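Long-range contacts in putative Oleoyl-[acyl-carrier protein] thioesterase (Lactobacillus plantarum, PDB 2OWN), which probably hydrolyses the thioester of acyl chains, such as oleoyl, carried on acyl-carrier protein, releasing the free fatty acid: residues Thr4-Tyr12 with Val135-Val143; Gln199-Glu210 with Cys247-Pro258. All coordinates share one frame; numbering follows the deposited sequence.

Contact 1 (Thr4-Tyr12 with Val135-Val143); sequences TLGANASLY and VAPYQSEVV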
loop_
_atom_site.group_PDB
_atom_site.type_symbol
_atom_site.label_atom_id
_atom_site.label_comp_id
_atom_site.label_asym_id
_atom_site.label_seq_id
_atom_site.Cartn_x
_atom_site.Cartn_y
_atom_site.Cartn_z
ATOM N N THR B 4 11.578 29.642 19.468
ATOM C CA THR B 4 11.039 28.393 18.851
ATOM C C THR B 4 12.172 27.587 18.178
ATOM O O THR B 4 13.020 28.161 17.488
ATOM C CB THR B 4 9.865 28.707 17.864
ATOM O OG1 THR B 4 9.384 27.499 17.247
ATOM C CG2 THR B 4 10.293 29.691 16.792
ATOM N N LEU B 5 12.151 26.260 18.374
ATOM C CA LEU B 5 13.167 25.333 17.834
ATOM C C LEU B 5 13.005 25.148 16.312
ATOM O O LEU B 5 12.048 24.509 15.861
ATOM C CB LEU B 5 13.102 23.973 18.563
ATOM C CG LEU B 5 14.136 22.875 18.289
ATOM C CD1 LEU B 5 15.534 23.322 18.665
ATOM C CD2 LEU B 5 13.775 21.615 19.060
ATOM N N GLY B 6 13.922 25.746 15.544
ATOM C CA GLY B 6 13.951 25.679 14.079
ATOM C C GLY B 6 13.090 26.673 13.315
ATOM O O GLY B 6 12.575 26.326 12.249
ATOM N N ALA B 7 12.954 27.898 13.843
ATOM C CA ALA B 7 12.174 29.000 13.205
ATOM C C ALA B 7 12.724 29.403 11.830
ATOM O O ALA B 7 11.945 29.631 10.895
ATOM C CB ALA B 7 12.128 30.240 14.104
ATOM N N ASN B 8 14.058 29.479 11.735
ATOM C CA ASN B 8 14.775 29.825 10.488
ATOM C C ASN B 8 14.923 28.667 9.471
ATOM O O ASN B 8 15.384 28.924 8.351
ATOM C CB ASN B 8 16.164 30.424 10.806
ATOM C CG ASN B 8 16.096 31.691 11.683
ATOM O OD1 ASN B 8 15.019 32.154 12.077
ATOM N ND2 ASN B 8 17.263 32.241 11.998
ATOM N N ALA B 9 14.544 27.428 9.841
ATOM C CA ALA B 9 14.638 26.253 8.938
ATOM C C ALA B 9 13.635 26.343 7.784
ATOM O O ALA B 9 12.507 26.813 7.986
ATOM C CB ALA B 9 14.470 24.940 9.702
ATOM N N SER B 10 14.068 25.899 6.593
ATOM C CA SER B 10 13.257 25.942 5.358
ATOM C C SER B 10 12.027 25.038 5.437
ATOM O O SER B 10 12.132 23.923 5.941
ATOM C CB SER B 10 14.084 25.530 4.131
ATOM O OG SER B 10 15.228 26.352 3.973
ATOM N N LEU B 11 10.886 25.547 4.955
ATOM C CA LEU B 11 9.603 24.843 4.925
ATOM C C LEU B 11 9.318 24.415 3.480
ATOM O O LEU B 11 9.175 25.278 2.604
ATOM C CB LEU B 11 8.479 25.751 5.444
ATOM C CG LEU B 11 7.051 25.193 5.578
ATOM C CD1 LEU B 11 6.982 24.030 6.552
ATOM C CD2 LEU B 11 6.127 26.298 6.049
ATOM N N TYR B 12 9.290 23.095 3.242
ATOM C CA TYR B 12 8.993 22.494 1.936
ATOM C C TYR B 12 7.617 21.851 2.037
ATOM O O TYR B 12 7.396 21.063 2.977
ATOM C CB TYR B 12 10.042 21.443 1.540
ATOM C CG TYR B 12 9.755 20.769 0.200
ATOM C CD1 TYR B 12 10.150 21.379 -1.013
ATOM C CD2 TYR B 12 9.058 19.534 0.131
ATOM C CE1 TYR B 12 9.863 20.766 -2.285
ATOM C CE2 TYR B 12 8.759 18.915 -1.132
ATOM C CZ TYR B 12 9.172 19.540 -2.328
ATOM O OH TYR B 12 8.892 18.957 -3.542
ATOM N N VAL B 135 23.134 18.221 6.199
ATOM C CA VAL B 135 22.076 18.928 6.967
ATOM C C VAL B 135 21.961 20.439 6.616
ATOM O O VAL B 135 20.846 20.976 6.673
ATOM C CB VAL B 135 22.273 18.710 8.500
ATOM C CG1 VAL B 135 21.184 19.388 9.337
ATOM C CG2 VAL B 135 22.243 17.236 8.808
ATOM N N ALA B 136 23.087 21.103 6.286
ATOM C CA ALA B 136 23.152 22.558 5.904
ATOM C C ALA B 136 22.100 23.053 4.882
ATOM O O ALA B 136 21.500 24.107 5.138
ATOM C CB ALA B 136 24.566 22.962 5.427
ATOM N N PRO B 137 21.884 22.325 3.738
ATOM C CA PRO B 137 20.841 22.696 2.741
ATOM C C PRO B 137 19.402 22.850 3.305
ATOM O O PRO B 137 18.632 23.626 2.749
ATOM C CB PRO B 137 20.916 21.558 1.714
ATOM C CG PRO B 137 22.294 21.094 1.791
ATOM C CD PRO B 137 22.645 21.159 3.249
ATOM N N TYR B 138 19.068 22.130 4.385
ATOM C CA TYR B 138 17.757 22.257 5.063
ATOM C C TYR B 138 17.663 23.543 5.930
ATOM O O TYR B 138 16.553 23.903 6.341
ATOM C CB TYR B 138 17.442 21.055 5.979
ATOM C CG TYR B 138 17.557 19.687 5.341
ATOM C CD1 TYR B 138 16.792 19.345 4.198
ATOM C CD2 TYR B 138 18.387 18.692 5.913
ATOM C CE1 TYR B 138 16.902 18.038 3.596
ATOM C CE2 TYR B 138 18.494 17.392 5.342
ATOM C CZ TYR B 138 17.746 17.070 4.192
ATOM O OH TYR B 138 17.869 15.815 3.659
ATOM N N GLN B 139 18.808 24.191 6.223
ATOM C CA GLN B 139 18.941 25.407 7.053
ATOM C C GLN B 139 18.561 25.106 8.531
ATOM O O GLN B 139 17.994 25.950 9.221
ATOM C CB GLN B 139 18.189 26.610 6.435
ATOM C CG GLN B 139 18.644 26.944 4.998
ATOM C CD GLN B 139 17.975 28.177 4.384
ATOM O OE1 GLN B 139 17.180 28.872 5.024
ATOM N NE2 GLN B 139 18.304 28.446 3.125
ATOM N N SER B 140 18.967 23.920 9.007
ATOM C CA SER B 140 18.678 23.431 10.367
ATOM C C SER B 140 19.576 24.133 11.388
ATOM O O SER B 140 20.774 24.299 11.111
ATOM C CB SER B 140 18.931 21.917 10.462
ATOM O OG SER B 140 18.246 21.192 9.460
ATOM N N GLU B 141 19.017 24.544 12.541
ATOM C CA GLU B 141 19.818 25.225 13.586
ATOM C C GLU B 141 20.623 24.202 14.402
ATOM O O GLU B 141 20.134 23.095 14.666
ATOM C CB GLU B 141 18.999 26.138 14.517
ATOM C CG GLU B 141 17.931 25.505 15.428
ATOM C CD GLU B 141 17.362 26.484 16.479
ATOM O OE1 GLU B 141 17.638 27.712 16.453
ATOM O OE2 GLU B 141 16.626 26.004 17.371
ATOM N N VAL B 142 21.837 24.597 14.802
ATOM C CA VAL B 142 22.749 23.765 15.600
ATOM C C VAL B 142 22.349 23.981 17.065
ATOM O O VAL B 142 22.342 25.131 17.529
ATOM C CB VAL B 142 24.245 24.136 15.375
ATOM C CG1 VAL B 142 25.173 23.228 16.191
ATOM C CG2 VAL B 142 24.602 24.053 13.888
ATOM N N VAL B 143 22.047 22.886 17.775
ATOM C CA VAL B 143 21.616 22.902 19.195
ATOM C C VAL B 143 22.406 21.930 20.086
ATOM O O VAL B 143 23.216 21.125 19.607
ATOM C CB VAL B 143 20.086 22.621 19.306
ATOM C CG1 VAL B 143 19.297 23.732 18.628
ATOM C CG2 VAL B 143 19.715 21.257 18.723
HETATM O O HOH W 1 16.267 24.521 2.048
HETATM O O HOH W 2 14.200 22.322 6.372
#
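The carbonyl oxygen of Tyr138 is held twice: the backbone N of Ser10 donates to Tyr138 O over 3.2 Å, and a water donates to it while also donating to Ser10 O. The contact lays the N-terminal loop of this hot-dog thioesterase against a short 3-10 turn, residues 136-138, and the strand 141-142 that follows it. A second water ties Ser10 to the same turn, donating to Pro137 O at 2.6 Å and bonding to Ser10 OG. A serine suits this place: its small hydroxyl also fits beside the side-chain amide of Gln139, with Ser10 OG 3.3 Å from Gln139 CD. Next to it the CA of Ala9 sits 3.4 Å from Gln139 O, a CA-H...O contact. Further toward the N terminus, Thr4-Ala7 makes a type II beta turn, where the positive phi of Gly6 (85°) favours glycine. Glu141 reaches this turn with CG between its backbone N and carbonyl carbon (chi1 64°) and the rest of the side chain extended, and Gly6 N gives Glu141 OE2 a weak hydrogen bond of 3.3 Å. Leu5 crosses Glu141 at about a right angle and lays its CD1 3.8 Å from Val143 CG1.

Contact 2 (Gln199-Glu210 with Cys247-Pro258); sequences QHDLVHVDVRYE and CCEVTIQWRTLP. With SO4 (sulfate ion), chain O.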
loop_
_atom_site.group_PDB
_atom_site.type_symbol
_atom_site.label_atom_id
_atom_site.label_comp_id
_atom_site.label_asym_id
_atom_site.label_seq_id
_atom_site.Cartn_x
_atom_site.Cartn_y
_atom_site.Cartn_z
ATOM N N GLN B 199 -14.565 1.064 15.930
ATOM C CA GLN B 199 -15.195 2.000 16.895
ATOM C C GLN B 199 -14.166 2.857 17.678
ATOM O O GLN B 199 -14.437 3.311 18.798
ATOM C CB GLN B 199 -16.161 1.214 17.789
ATOM C CG GLN B 199 -17.240 2.091 18.462
ATOM C CD GLN B 199 -18.375 1.344 19.102
ATOM O OE1 GLN B 199 -18.478 0.109 19.042
ATOM N NE2 GLN B 199 -19.253 2.110 19.742
ATOM N N HIS B 200 -13.007 3.109 17.056
ATOM C CA HIS B 200 -11.914 3.920 17.618
ATOM C C HIS B 200 -11.173 4.707 16.531
ATOM O O HIS B 200 -10.894 4.154 15.465
ATOM C CB HIS B 200 -10.920 3.067 18.430
ATOM C CG HIS B 200 -11.496 2.521 19.696
ATOM N ND1 HIS B 200 -12.149 1.310 19.749
ATOM C CD2 HIS B 200 -11.569 3.043 20.941
ATOM C CE1 HIS B 200 -12.594 1.107 20.975
ATOM N NE2 HIS B 200 -12.255 2.145 21.718
ATOM N N ASP B 201 -10.917 5.988 16.806
ATOM C CA ASP B 201 -10.177 6.915 15.933
ATOM C C ASP B 201 -8.856 7.256 16.600
ATOM O O ASP B 201 -8.793 7.351 17.820
ATOM C CB ASP B 201 -10.973 8.202 15.673
ATOM C CG ASP B 201 -12.150 8.004 14.723
ATOM O OD1 ASP B 201 -12.326 6.908 14.165
ATOM O OD2 ASP B 201 -12.899 8.977 14.506
ATOM N N LEU B 202 -7.830 7.484 15.781
ATOM C CA LEU B 202 -6.478 7.813 16.256
ATOM C C LEU B 202 -6.416 9.237 16.806
ATOM O O LEU B 202 -6.975 10.158 16.198
ATOM C CB LEU B 202 -5.452 7.657 15.125
ATOM C CG LEU B 202 -5.274 6.236 14.585
ATOM C CD1 LEU B 202 -4.674 6.262 13.203
ATOM C CD2 LEU B 202 -4.456 5.368 15.565
ATOM N N VAL B 203 -5.799 9.374 17.983
ATOM C CA VAL B 203 -5.577 10.647 18.676
ATOM C C VAL B 203 -4.070 10.944 18.726
ATOM O O VAL B 203 -3.659 12.066 18.394
ATOM C CB VAL B 203 -6.204 10.655 20.108
ATOM C CG1 VAL B 203 -5.943 11.966 20.847
ATOM C CG2 VAL B 203 -7.699 10.414 20.022
ATOM N N HIS B 204 -3.270 9.959 19.161
ATOM C CA HIS B 204 -1.817 10.105 19.290
ATOM C C HIS B 204 -1.066 8.782 19.072
ATOM O O HIS B 204 -1.634 7.719 19.325
ATOM C CB HIS B 204 -1.527 10.655 20.695
ATOM C CG HIS B 204 -0.235 11.390 20.811
ATOM N ND1 HIS B 204 0.973 10.778 21.067
ATOM C CD2 HIS B 204 0.021 12.715 20.722
ATOM C CE1 HIS B 204 1.920 11.703 21.112
ATOM N NE2 HIS B 204 1.367 12.881 20.907
ATOM N N VAL B 205 0.175 8.859 18.573
ATOM C CA VAL B 205 1.056 7.693 18.342
ATOM C C VAL B 205 2.528 8.025 18.693
ATOM O O VAL B 205 3.026 9.061 18.257
ATOM C CB VAL B 205 1.022 7.186 16.865
ATOM C CG1 VAL B 205 1.875 5.926 16.690
ATOM C CG2 VAL B 205 -0.417 6.901 16.378
ATOM N N ASP B 206 3.172 7.163 19.496
ATOM C CA ASP B 206 4.607 7.242 19.854
ATOM C C ASP B 206 5.266 6.001 19.311
ATOM O O ASP B 206 4.717 4.928 19.515
ATOM C CB ASP B 206 4.844 7.232 21.353
ATOM C CG ASP B 206 4.301 8.431 22.043
ATOM O OD1 ASP B 206 4.251 9.531 21.449
ATOM O OD2 ASP B 206 4.003 8.262 23.235
ATOM N N VAL B 207 6.418 6.136 18.646
ATOM C CA VAL B 207 7.161 4.991 18.086
ATOM C C VAL B 207 8.643 5.088 18.455
ATOM O O VAL B 207 9.191 6.181 18.436
ATOM C CB VAL B 207 7.057 4.918 16.533
ATOM C CG1 VAL B 207 7.649 3.604 16.009
ATOM C CG2 VAL B 207 5.615 5.024 16.061
ATOM N N ARG B 208 9.246 3.951 18.812
ATOM C CA ARG B 208 10.684 3.808 19.108
ATOM C C ARG B 208 11.170 2.613 18.286
ATOM O O ARG B 208 10.611 1.532 18.455
ATOM C CB ARG B 208 10.942 3.558 20.596
ATOM C CG ARG B 208 10.707 4.744 21.519
ATOM C CD ARG B 208 11.781 5.788 21.374
ATOM N NE ARG B 208 11.604 6.907 22.312
ATOM C CZ ARG B 208 10.815 7.980 22.137
ATOM N NH1 ARG B 208 10.055 8.155 21.043
ATOM N NH2 ARG B 208 10.770 8.913 23.094
ATOM N N TYR B 209 12.151 2.817 17.395
ATOM C CA TYR B 209 12.735 1.749 16.566
ATOM C C TYR B 209 14.035 1.354 17.243
ATOM O O TYR B 209 14.934 2.189 17.344
ATOM C CB TYR B 209 12.989 2.204 15.134
ATOM C CG TYR B 209 11.749 2.697 14.429
ATOM C CD1 TYR B 209 10.847 1.800 13.808
ATOM C CD2 TYR B 209 11.469 4.078 14.362
ATOM C CE1 TYR B 209 9.673 2.282 13.133
ATOM C CE2 TYR B 209 10.323 4.571 13.699
ATOM C CZ TYR B 209 9.425 3.677 13.091
ATOM O OH TYR B 209 8.321 4.178 12.456
ATOM N N GLU B 210 14.113 0.114 17.739
ATOM C CA GLU B 210 15.307 -0.415 18.425
ATOM C C GLU B 210 16.224 -1.175 17.459
ATOM O O GLU B 210 17.434 -0.922 17.439
ATOM C CB GLU B 210 14.953 -1.324 19.609
ATOM C CG GLU B 210 14.202 -0.679 20.808
ATOM C CD GLU B 210 12.704 -0.436 20.622
ATOM O OE1 GLU B 210 12.129 -0.820 19.587
ATOM O OE2 GLU B 210 12.080 0.115 21.556
ATOM N N CYS B 247 12.275 -4.911 18.323
ATOM C CA CYS B 247 12.411 -4.244 17.016
ATOM C C CYS B 247 11.723 -2.875 17.016
ATOM O O CYS B 247 12.304 -1.905 16.522
ATOM C CB CYS B 247 11.897 -5.134 15.880
ATOM S SG CYS B 247 12.925 -6.615 15.671
ATOM N N CYS B 248 10.503 -2.814 17.566
ATOM C CA CYS B 248 9.703 -1.590 17.651
ATOM C C CYS B 248 8.745 -1.586 18.855
ATOM O O CYS B 248 8.090 -2.606 19.094
ATOM C CB CYS B 248 8.918 -1.448 16.345
ATOM S SG CYS B 248 7.876 -0.019 16.145
ATOM N N GLU B 249 8.729 -0.488 19.627
ATOM C CA GLU B 249 7.811 -0.274 20.786
ATOM C C GLU B 249 6.928 0.917 20.440
ATOM O O GLU B 249 7.453 1.976 20.055
ATOM C CB GLU B 249 8.527 -0.071 22.124
ATOM C CG GLU B 249 8.966 -1.366 22.796
ATOM C CD GLU B 249 9.506 -1.144 24.199
ATOM O OE1 GLU B 249 10.447 -0.334 24.351
ATOM O OE2 GLU B 249 9.025 -1.823 25.140
ATOM N N VAL B 250 5.602 0.735 20.556
ATOM C CA VAL B 250 4.600 1.755 20.207
ATOM C C VAL B 250 3.438 1.871 21.204
ATOM O O VAL B 250 2.953 0.854 21.721
ATOM C CB VAL B 250 4.037 1.488 18.756
ATOM C CG1 VAL B 250 2.849 2.420 18.359
ATOM C CG2 VAL B 250 5.148 1.572 17.708
ATOM N N THR B 251 3.036 3.116 21.481
ATOM C CA THR B 251 1.882 3.427 22.333
ATOM C C THR B 251 0.955 4.322 21.496
ATOM O O THR B 251 1.409 5.333 20.960
ATOM C CB THR B 251 2.273 4.034 23.671
ATOM O OG1 THR B 251 3.016 3.054 24.406
ATOM C CG2 THR B 251 1.024 4.403 24.476
ATOM N N ILE B 252 -0.319 3.928 21.387
ATOM C CA ILE B 252 -1.332 4.662 20.618
ATOM C C ILE B 252 -2.479 5.079 21.540
ATOM O O ILE B 252 -2.955 4.258 22.332
ATOM C CB ILE B 252 -1.900 3.833 19.427
ATOM C CG1 ILE B 252 -0.784 3.330 18.502
ATOM C CG2 ILE B 252 -2.923 4.656 18.603
ATOM C CD1 ILE B 252 -1.275 2.433 17.369
ATOM N N GLN B 253 -2.891 6.345 21.429
ATOM C CA GLN B 253 -4.021 6.907 22.160
ATOM C C GLN B 253 -5.155 6.971 21.128
ATOM O O GLN B 253 -4.950 7.475 20.004
ATOM C CB GLN B 253 -3.690 8.282 22.747
ATOM C CG GLN B 253 -2.423 8.313 23.649
ATOM C CD GLN B 253 -2.492 7.415 24.890
ATOM O OE1 GLN B 253 -3.558 6.946 25.287
ATOM N NE2 GLN B 253 -1.344 7.203 25.524
ATOM N N TRP B 254 -6.326 6.441 21.505
ATOM C CA TRP B 254 -7.519 6.377 20.655
ATOM C C TRP B 254 -8.723 7.032 21.290
ATOM O O TRP B 254 -8.816 7.016 22.506
ATOM C CB TRP B 254 -7.930 4.921 20.440
ATOM C CG TRP B 254 -6.933 4.021 19.849
ATOM C CD1 TRP B 254 -5.944 3.376 20.511
ATOM C CD2 TRP B 254 -6.869 3.577 18.486
ATOM N NE1 TRP B 254 -5.243 2.578 19.649
ATOM C CE2 TRP B 254 -5.765 2.688 18.395
ATOM C CE3 TRP B 254 -7.616 3.862 17.322
ATOM C CZ2 TRP B 254 -5.391 2.043 17.185
ATOM C CZ3 TRP B 254 -7.246 3.237 16.102
ATOM C CH2 TRP B 254 -6.133 2.330 16.049
ATOM N N ARG B 255 -9.648 7.541 20.467
ATOM C CA ARG B 255 -10.913 8.138 20.931
ATOM C C ARG B 255 -11.990 7.090 20.643
ATOM O O ARG B 255 -12.111 6.653 19.501
ATOM C CB ARG B 255 -11.264 9.440 20.209
ATOM C CG ARG B 255 -12.478 10.157 20.821
ATOM C CD ARG B 255 -12.804 11.493 20.178
ATOM N NE ARG B 255 -13.331 11.374 18.812
ATOM C CZ ARG B 255 -12.638 11.391 17.659
ATOM N NH1 ARG B 255 -11.293 11.502 17.612
ATOM N NH2 ARG B 255 -13.316 11.280 16.506
ATOM N N THR B 256 -12.768 6.717 21.659
ATOM C CA THR B 256 -13.860 5.734 21.529
ATOM C C THR B 256 -15.048 6.441 20.868
ATOM O O THR B 256 -15.507 7.478 21.369
ATOM C CB THR B 256 -14.243 5.128 22.880
ATOM O OG1 THR B 256 -13.079 4.513 23.444
ATOM C CG2 THR B 256 -15.368 4.076 22.754
ATOM N N LEU B 257 -15.512 5.886 19.743
ATOM C CA LEU B 257 -16.635 6.435 18.985
ATOM C C LEU B 257 -17.964 5.973 19.613
ATOM O O LEU B 257 -18.009 4.852 20.166
ATOM C CB LEU B 257 -16.564 6.016 17.510
ATOM C CG LEU B 257 -15.282 6.397 16.755
ATOM C CD1 LEU B 257 -15.305 5.811 15.352
ATOM C CD2 LEU B 257 -15.044 7.919 16.697
ATOM N N PRO B 258 -19.037 6.823 19.562
ATOM C CA PRO B 258 -20.353 6.420 20.110
ATOM C C PRO B 258 -20.926 5.143 19.489
ATOM O O PRO B 258 -21.448 4.323 20.221
ATOM C CB PRO B 258 -21.263 7.619 19.799
ATOM C CG PRO B 258 -20.376 8.732 19.607
ATOM C CD PRO B 258 -19.111 8.203 19.038
HETATM S S SO4 O . 14.856 8.779 24.564
HETATM O O1 SO4 O . 13.519 9.131 25.006
HETATM O O2 SO4 O . 14.822 7.436 23.991
HETATM O O3 SO4 O . 15.287 9.747 23.561
HETATM O O4 SO4 O . 15.791 8.822 25.683
HETATM O O HOH W 3 0.778 7.882 21.828
#
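Trp254 and Leu202 lie side by side as a non-hydrogen-bonded pair of two antiparallel strands in the C-terminal hot-dog domain. From Trp254, CB sits 3.7 Å from Asp201 O, and CG, anti to the carbonyl carbon (chi1 -57°), puts the indole on the face of the sheet that also carries Val205 and Val207. On the ring, CE3 meets His200 CB at 3.6 Å, while NE1 is hydrogen-bonded to Thr236. The far end, CH2, lies 3.5 Å from Leu202 CD2, a methyl poised over the six-membered ring in a CH-pi contact, with Ile252 CG2 over the same face. A tryptophan suits the site because its broad surface takes two methyls while its indole N-H is still satisfied by Thr236; an alanine here would probably leave Leu202 CD2 without its aromatic partner and Thr236 without its indole donor. Beyond it the valines Val205, Val207 and Val250 and Cys248, compact residues, pack beneath helix 184-191. Between Leu202 and His204 a classic beta bulge shifts the register: Val203 N and His204 N both donate to Gln253 O, from the same face of its plane, at 2.9 and 3.1 Å. On the side of the sheet away from Trp254, Asp201, which also forms a salt bridge with Arg28, meets Arg255. Their carboxylate and guanidinium planes are turned 75° apart, and the salt bridge runs from Asp201 OD2 to Arg255 NH2 at 3.1 Å.

How the contacts relate
From the N terminus, the chain starts in the loop of contact 1, enters strand 12-17, and runs through helix 31-48 and the strands of the N-terminal hot-dog half before residues 135-143 return to close a long loop. Only later, after helix 184-191, does contact 2 open, with strand 200-209; after strands 218-227 and 233-241, residues 247-258 return to close it, a much shorter excursion without helix. The two loops follow in series, neither enclosing nor crossing the other, their centres about 29 Å apart. Contact 1 brings the loop before strand 12-17 against strand 141-142, and both strands pair with strand 81-91; strand 200-209 of contact 2 also pairs with strand 61-72, joining the two halves.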